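Catalase (PDB 4B7H) breaks down hydrogen peroxide to water and oxygen at a haem iron, carries bound NADPH, and is inhibited by nitric oxide. Local coordinates at residues Lys201-Asp207 with Lys231-Asp237; Leu103-Phe107 with Tyr309-Asn313. All coordinates share one frame; numbering follows the deposited sequence.

Contact 1. Residues Lys201-Asp207 with Lys231-Asp237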
loop_
_atom_site.group_PDB
_atom_site.type_symbol
_atom_site.label_atom_id
_atom_site.label_comp_id
_atom_site.label_asym_id
_atom_site.label_seq_id
_atom_site.Cartn_x
_atom_site.Cartn_y
_atom_site.Cartn_z
ATOM N N LYS A 201 -14.067 -35.250 -1.449
ATOM C CA LYS A 201 -15.230 -34.727 -0.734
ATOM C C LYS A 201 -14.847 -33.677 0.306
ATOM O O LYS A 201 -15.552 -32.674 0.470
ATOM C CB LYS A 201 -16.034 -35.846 -0.068
ATOM C CG LYS A 201 -16.690 -36.796 -1.051
ATOM C CD LYS A 201 -17.625 -37.762 -0.344
ATOM C CE LYS A 201 -18.240 -38.737 -1.341
ATOM N NZ LYS A 201 -19.314 -39.567 -0.732
ATOM N N THR A 202 -13.753 -33.918 1.026
ATOM C CA THR A 202 -13.351 -33.044 2.120
ATOM C C THR A 202 -11.845 -32.837 2.105
ATOM O O THR A 202 -11.116 -33.474 1.328
ATOM C CB THR A 202 -13.712 -33.635 3.507
ATOM O OG1 THR A 202 -12.774 -34.666 3.836
ATOM C CG2 THR A 202 -15.133 -34.206 3.536
ATOM N N SER A 203 -11.375 -31.960 2.982
ATOM C CA SER A 203 -9.942 -31.800 3.183
ATOM C C SER A 203 -9.325 -32.968 3.934
ATOM O O SER A 203 -8.113 -33.187 3.852
ATOM C CB SER A 203 -9.660 -30.525 3.964
ATOM O OG SER A 203 -10.101 -29.394 3.253
ATOM N N ARG A 204 -10.150 -33.694 4.691
ATOM C CA ARG A 204 -9.679 -34.802 5.518
ATOM C C ARG A 204 -9.522 -36.093 4.726
ATOM O O ARG A 204 -8.772 -36.990 5.133
ATOM C CB ARG A 204 -10.650 -35.040 6.678
ATOM C CG ARG A 204 -10.922 -33.792 7.520
ATOM C CD ARG A 204 -11.919 -34.075 8.641
ATOM N NE ARG A 204 -13.269 -34.286 8.127
ATOM C CZ ARG A 204 -14.005 -35.371 8.333
ATOM N NH1 ARG A 204 -13.540 -36.382 9.063
ATOM N NH2 ARG A 204 -15.219 -35.441 7.806
ATOM N N HIS A 205 -10.232 -36.182 3.604
ATOM C CA HIS A 205 -10.280 -37.397 2.799
ATOM C C HIS A 205 -9.442 -37.302 1.526
ATOM O O HIS A 205 -9.901 -37.641 0.428
ATOM C CB HIS A 205 -11.735 -37.730 2.465
ATOM C CG HIS A 205 -12.551 -38.107 3.664
ATOM N ND1 HIS A 205 -13.230 -37.184 4.431
ATOM C CD2 HIS A 205 -12.773 -39.311 4.245
ATOM C CE1 HIS A 205 -13.852 -37.804 5.419
ATOM N NE2 HIS A 205 -13.586 -39.095 5.332
ATOM N N GLN A 206 -8.208 -36.832 1.691
ATOM C CA GLN A 206 -7.246 -36.748 0.598
ATOM C C GLN A 206 -5.860 -36.890 1.197
ATOM O O GLN A 206 -5.637 -36.523 2.359
ATOM C CB GLN A 206 -7.356 -35.397 -0.124
ATOM C CG GLN A 206 -6.904 -34.231 0.748
ATOM C CD GLN A 206 -7.215 -32.875 0.168
ATOM O OE1 GLN A 206 -7.558 -32.737 -1.014
ATOM N NE2 GLN A 206 -7.108 -31.853 1.009
ATOM N N ASP A 207 -4.933 -37.443 0.422
ATOM C CA ASP A 207 -3.527 -37.415 0.797
ATOM C C ASP A 207 -2.955 -36.024 0.562
ATOM O O ASP A 207 -3.524 -35.217 -0.186
ATOM C CB ASP A 207 -2.702 -38.367 -0.070
ATOM C CG ASP A 207 -2.927 -39.834 0.247
ATOM O OD1 ASP A 207 -3.370 -40.174 1.370
ATOM O OD2 ASP A 207 -2.606 -40.652 -0.647
ATOM N N LYS A 231 -0.259 -39.569 4.242
ATOM C CA LYS A 231 -1.262 -40.562 3.869
ATOM C C LYS A 231 -2.465 -40.481 4.806
ATOM O O LYS A 231 -2.348 -40.718 6.014
ATOM C CB LYS A 231 -0.659 -41.975 3.852
ATOM C CG LYS A 231 0.598 -42.112 2.979
ATOM C CD LYS A 231 0.331 -41.832 1.506
ATOM C CE LYS A 231 -0.563 -42.896 0.880
ATOM N NZ LYS A 231 -0.703 -42.690 -0.600
ATOM N N THR A 232 -3.620 -40.126 4.250
ATOM C CA THR A 232 -4.785 -39.862 5.080
ATOM C C THR A 232 -5.300 -41.108 5.797
ATOM O O THR A 232 -5.504 -42.153 5.182
ATOM C CB THR A 232 -5.935 -39.231 4.279
ATOM O OG1 THR A 232 -7.100 -39.204 5.109
ATOM C CG2 THR A 232 -6.229 -40.032 3.014
ATOM N N ARG A 233 -5.503 -40.993 7.105
ATOM C CA ARG A 233 -6.098 -42.087 7.857
ATOM C C ARG A 233 -7.602 -42.170 7.652
ATOM O O ARG A 233 -8.223 -43.195 7.960
ATOM C CB ARG A 233 -5.782 -41.957 9.342
ATOM C CG ARG A 233 -4.375 -42.354 9.676
ATOM C CD ARG A 233 -4.260 -42.810 11.113
ATOM N NE ARG A 233 -2.862 -42.942 11.488
ATOM C CZ ARG A 233 -2.428 -43.051 12.738
ATOM N NH1 ARG A 233 -3.291 -43.050 13.744
ATOM N NH2 ARG A 233 -1.130 -43.159 12.975
ATOM N N GLN A 234 -8.186 -41.091 7.138
ATOM C CA GLN A 234 -9.616 -41.051 6.847
ATOM C C GLN A 234 -9.923 -41.723 5.504
ATOM O O GLN A 234 -11.056 -42.160 5.263
ATOM C CB GLN A 234 -10.116 -39.603 6.854
ATOM C CG GLN A 234 -10.039 -38.925 8.228
ATOM C CD GLN A 234 -8.617 -38.637 8.705
ATOM O OE1 GLN A 234 -8.216 -39.077 9.785
ATOM N NE2 GLN A 234 -7.854 -37.889 7.907
ATOM N N GLY A 235 -8.903 -41.806 4.650
ATOM C CA GLY A 235 -9.005 -42.433 3.342
ATOM C C GLY A 235 -9.439 -41.461 2.259
ATOM O O GLY A 235 -10.194 -40.525 2.540
ATOM N N TRP A 236 -8.975 -41.674 1.027
ATOM C CA TRP A 236 -9.492 -40.933 -0.123
ATOM C C TRP A 236 -10.990 -41.194 -0.239
ATOM O O TRP A 236 -11.443 -42.339 -0.153
ATOM C CB TRP A 236 -8.808 -41.365 -1.423
ATOM C CG TRP A 236 -7.490 -40.685 -1.707
ATOM C CD1 TRP A 236 -6.244 -41.199 -1.501
ATOM C CD2 TRP A 236 -7.294 -39.376 -2.281
ATOM N NE1 TRP A 236 -5.288 -40.288 -1.893
ATOM C CE2 TRP A 236 -5.905 -39.165 -2.378
ATOM C CE3 TRP A 236 -8.161 -38.370 -2.721
ATOM C CZ2 TRP A 236 -5.357 -37.989 -2.901
ATOM C CZ3 TRP A 236 -7.615 -37.200 -3.247
ATOM C CH2 TRP A 236 -6.227 -37.017 -3.319
ATOM N N ASP A 237 -11.757 -40.129 -0.433
ATOM C CA ASP A 237 -13.193 -40.243 -0.650
ATOM C C ASP A 237 -13.571 -39.126 -1.616
ATOM O O ASP A 237 -13.321 -37.955 -1.325
ATOM C CB ASP A 237 -13.935 -40.093 0.682
ATOM C CG ASP A 237 -15.394 -40.479 0.591
ATOM O OD1 ASP A 237 -15.813 -41.018 -0.456
ATOM O OD2 ASP A 237 -16.123 -40.249 1.580
#

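Contact 2. Residues Leu103-Phe107 with Tyr309-Asn313. With HEM (protoporphyrin IX containing Fe), chain E.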
loop_
_atom_site.group_PDB
_atom_site.type_symbol
_atom_site.label_atom_id
_atom_site.label_comp_id
_atom_site.label_asym_id
_atom_site.label_seq_id
_atom_site.Cartn_x
_atom_site.Cartn_y
_atom_site.Cartn_z
ATOM N N LEU A 103 1.827 -27.473 14.794
ATOM C CA LEU A 103 1.692 -27.202 13.377
ATOM C C LEU A 103 0.483 -26.334 13.053
ATOM O O LEU A 103 -0.477 -26.248 13.829
ATOM C CB LEU A 103 1.635 -28.511 12.572
ATOM C CG LEU A 103 0.342 -29.332 12.626
ATOM C CD1 LEU A 103 -0.736 -28.842 11.653
ATOM C CD2 LEU A 103 0.659 -30.788 12.351
ATOM N N ALA A 104 0.552 -25.706 11.883
ATOM C CA ALA A 104 -0.596 -25.090 11.234
ATOM C C ALA A 104 -0.768 -25.767 9.882
ATOM O O ALA A 104 0.197 -26.292 9.318
ATOM C CB ALA A 104 -0.367 -23.605 11.033
ATOM N N VAL A 105 -1.987 -25.746 9.353
ATOM C CA VAL A 105 -2.238 -26.227 7.999
ATOM C C VAL A 105 -3.252 -25.331 7.319
ATOM O O VAL A 105 -4.159 -24.824 7.967
ATOM C CB VAL A 105 -2.716 -27.714 7.990
ATOM C CG1 VAL A 105 -4.120 -27.857 8.584
ATOM C CG2 VAL A 105 -2.682 -28.291 6.589
ATOM N N ARG A 106 -3.082 -25.111 6.018
ATOM C CA ARG A 106 -4.127 -24.490 5.209
ATOM C C ARG A 106 -4.385 -25.365 3.988
ATOM O O ARG A 106 -3.444 -25.795 3.305
ATOM C CB ARG A 106 -3.758 -23.053 4.803
ATOM C CG ARG A 106 -4.881 -22.292 4.072
ATOM C CD ARG A 106 -4.484 -20.844 3.836
ATOM N NE ARG A 106 -5.490 -20.059 3.112
ATOM C CZ ARG A 106 -5.629 -20.045 1.786
ATOM N NH1 ARG A 106 -4.846 -20.805 1.020
ATOM N NH2 ARG A 106 -6.568 -19.280 1.222
ATOM N N PHE A 107 -5.660 -25.657 3.755
ATOM C CA PHE A 107 -6.114 -26.380 2.571
ATOM C C PHE A 107 -6.792 -25.375 1.658
ATOM O O PHE A 107 -7.292 -24.348 2.121
ATOM C CB PHE A 107 -7.144 -27.439 2.955
ATOM C CG PHE A 107 -6.635 -28.477 3.927
ATOM C CD1 PHE A 107 -5.827 -29.522 3.490
ATOM C CD2 PHE A 107 -6.990 -28.424 5.265
ATOM C CE1 PHE A 107 -5.369 -30.483 4.377
ATOM C CE2 PHE A 107 -6.536 -29.379 6.157
ATOM C CZ PHE A 107 -5.725 -30.412 5.712
ATOM N N TYR A 309 3.230 -39.253 12.455
ATOM C CA TYR A 309 1.902 -38.830 12.025
ATOM C C TYR A 309 1.668 -37.395 12.459
ATOM O O TYR A 309 2.357 -36.887 13.349
ATOM C CB TYR A 309 0.811 -39.741 12.611
ATOM C CG TYR A 309 0.614 -39.600 14.111
ATOM C CD1 TYR A 309 1.350 -40.369 15.007
ATOM C CD2 TYR A 309 -0.319 -38.706 14.631
ATOM C CE1 TYR A 309 1.171 -40.239 16.381
ATOM C CE2 TYR A 309 -0.506 -38.564 15.995
ATOM C CZ TYR A 309 0.238 -39.334 16.871
ATOM O OH TYR A 309 0.042 -39.189 18.233
ATOM N N PHE A 310 0.689 -36.736 11.849
ATOM C CA PHE A 310 0.223 -35.470 12.395
ATOM C C PHE A 310 -1.292 -35.492 12.556
ATOM O O PHE A 310 -1.997 -36.247 11.877
ATOM C CB PHE A 310 0.750 -34.239 11.623
ATOM C CG PHE A 310 0.166 -34.050 10.247
ATOM C CD1 PHE A 310 -1.089 -33.478 10.080
ATOM C CD2 PHE A 310 0.906 -34.383 9.115
ATOM C CE1 PHE A 310 -1.614 -33.272 8.812
ATOM C CE2 PHE A 310 0.386 -34.186 7.840
ATOM C CZ PHE A 310 -0.877 -33.632 7.692
ATOM N N ILE A 311 -1.772 -34.687 13.496
ATOM C CA ILE A 311 -3.176 -34.654 13.872
ATOM C C ILE A 311 -3.631 -33.201 13.916
ATOM O O ILE A 311 -2.869 -32.322 14.330
ATOM C CB ILE A 311 -3.386 -35.363 15.243
ATOM C CG1 ILE A 311 -4.862 -35.405 15.640
ATOM C CG2 ILE A 311 -2.506 -34.742 16.337
ATOM C CD1 ILE A 311 -5.140 -36.303 16.844
ATOM N N LEU A 312 -4.847 -32.939 13.445
ATOM C CA LEU A 312 -5.393 -31.587 13.508
ATOM C C LEU A 312 -6.387 -31.549 14.660
ATOM O O LEU A 312 -7.447 -32.192 14.595
ATOM C CB LEU A 312 -6.078 -31.200 12.196
ATOM C CG LEU A 312 -5.216 -31.341 10.938
ATOM C CD1 LEU A 312 -5.988 -30.897 9.695
ATOM C CD2 LEU A 312 -3.916 -30.558 11.081
ATOM N N ASN A 313 -6.045 -30.814 15.717
ATOM C CA ASN A 313 -6.878 -30.811 16.919
ATOM C C ASN A 313 -7.263 -29.432 17.457
ATOM O O ASN A 313 -7.752 -29.322 18.578
ATOM C CB ASN A 313 -6.236 -31.660 18.032
ATOM C CG ASN A 313 -4.893 -31.108 18.501
ATOM O OD1 ASN A 313 -4.458 -30.030 18.074
ATOM N ND2 ASN A 313 -4.232 -31.846 19.389
HETATM C CHA HEM E . 0.126 -20.506 -3.243
HETATM C CHB HEM E . 3.668 -19.496 -6.398
HETATM C CHC HEM E . 3.679 -24.141 -7.763
HETATM C CHD HEM E . 1.370 -25.208 -3.676
HETATM C C1A HEM E . 1.064 -19.828 -3.982
HETATM C C2A HEM E . 1.379 -18.417 -3.864
HETATM C C3A HEM E . 2.371 -18.156 -4.730
HETATM C C4A HEM E . 2.704 -19.376 -5.423
HETATM C CMA HEM E . 3.079 -16.823 -4.992
HETATM C CAA HEM E . 0.690 -17.434 -2.892
HETATM C CBA HEM E . 1.407 -17.468 -1.550
HETATM C CGA HEM E . 0.922 -16.403 -0.602
HETATM O O1A HEM E . 0.846 -16.710 0.614
HETATM O O2A HEM E . 0.620 -15.258 -1.027
HETATM C C1B HEM E . 3.972 -20.657 -7.072
HETATM C C2B HEM E . 4.908 -20.785 -8.166
HETATM C C3B HEM E . 4.887 -22.076 -8.557
HETATM C C4B HEM E . 3.961 -22.786 -7.703
HETATM C CMB HEM E . 5.724 -19.611 -8.743
HETATM C CAB HEM E . 5.694 -22.792 -9.657
HETATM C CBB HEM E . 6.896 -22.371 -10.047
HETATM C C1C HEM E . 3.205 -24.862 -6.683
HETATM C C2C HEM E . 3.433 -26.269 -6.384
HETATM C C3C HEM E . 2.780 -26.547 -5.242
HETATM C C4C HEM E . 2.151 -25.325 -4.788
HETATM C CMC HEM E . 4.260 -27.238 -7.265
HETATM C CAC HEM E . 2.713 -27.861 -4.426
HETATM C CBC HEM E . 3.700 -28.773 -4.437
HETATM C C1D HEM E . 0.773 -24.057 -3.242
HETATM C C2D HEM E . -0.123 -24.018 -2.132
HETATM C C3D HEM E . -0.516 -22.574 -1.984
HETATM C C4D HEM E . 0.188 -21.860 -3.014
HETATM C CMD HEM E . -0.595 -25.195 -1.281
HETATM C CAD HEM E . -1.446 -22.023 -0.913
HETATM C CBD HEM E . -0.668 -21.929 0.398
HETATM C CGD HEM E . -1.663 -21.479 1.426
HETATM O O1D HEM E . -1.526 -20.353 1.965
HETATM O O2D HEM E . -2.621 -22.247 1.696
HETATM N NA HEM E . 1.896 -20.393 -4.937
HETATM N NB HEM E . 3.408 -21.887 -6.812
HETATM N NC HEM E . 2.422 -24.314 -5.680
HETATM N ND HEM E . 0.933 -22.772 -3.752
HETATM FE FE HEM E . 2.120 -22.352 -5.322
#

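Contact 1. Residues Lys201-Asp207 with Lys231-Asp237
With chi1 at 171°, Thr232 swings OG1 away from its own N, against the carbonyl of Arg204, while Lys231, bent at both chi2 and chi3, curls its ammonium back onto Asp207. Arg204 O takes two donors: Thr232 OG1 at 2.8 Å, nearly along the C=O axis, and Gln234 NE2, which lies 3.1 Å away with the oxygen in its amide plane. The same Thr232 hydroxyl accepts from Gln234 N, an ST turn, and from Gly235 N, an ST motif, at the end of strand 223-232. Asp207 OD1 receives Thr232 N at 2.9 Å; Asp207 OD2 forms a salt bridge with Lys231 NZ (2.8 Å), the ammonium lying above the carboxylate plane, and accepts a weak bond from Trp236 NE1. The indole lies with one face over the backbone of Gln206, whose CA sits 3.7 Å from the six-membered ring centroid. Gln234 CB rests over a face of the His205 imidazole, its amide steeply turned to that ring; Gln234 OE1 goes to Ile270 N. At the far end Lys201 N donates to Asp237 O at 2.8 Å. Two firm donors and one weak one meet the Asp207 carboxylate, and the neighbouring ammonium would probably favour its ionised form.

Contact 2. Residues Leu103-Phe107 with Tyr309-Asn313
Leu312 takes part in three of the four apolar contacts, dividing its two methyls among three side chains of strand 100-108. Leu312 CD2 packs against Leu103 CD1 and against Val105 CG1, each at 3.7 Å. Leu312 CD1 also touches Val105 CG1, and it meets the Phe107 ring at its edge, in plane, 3.9 Å from Phe107 CE2. The other Leu103 methyl, CD2, turns to Phe310, coming within 3.5 Å of Phe310 CB and lying obliquely to the ring. Leu103 presents both methyls with chi1 at 74° and chi2 at 83°. No hydrogen bond joins the two segments; their axes come no nearer than 8.5 Å and cross at -76°, and the contact is between side chains. A polar interaction with the cofactor comes from Arg106, which takes no part in the packing: its extended chain brings NH1 to propionate oxygen O2D of HEM at 2.7 Å, in plane, and Arg106 NH1 also bonds His70 O. Strand 73-82 pairs with both strands 100-108 and 305-314, while strand 125-132 pairs with 100-108 and sends Phe126 and Leu128 against Phe310. Trp271 of strand 270-279 meets the Phe310 ring, planes about 15° apart, and touches Leu312, within the interior of the catalase beta-barrel.

In the fold
Contact 2 is buried inside the curled antiparallel sheet, whereas contact 1 is a surface contact, where a loop meets the end of strand 223-232. Their chemistry follows that difference: methyl and ring packing between the two strands of contact 2, backbone, amide and charged groups in contact 1. The two are about 13 Å apart between centres and touch directly, Phe107 packing against Ser203 and Gln206, and Tyr309 against Arg233. Trp271 of strand 270-279 also serves both, bonding Gln206 O through NE1 on the side of contact 1. Contact 2 reaches the haem and contact 1 comes near NADPH, the Lys231 side chain about 4 Å from its nearest atoms.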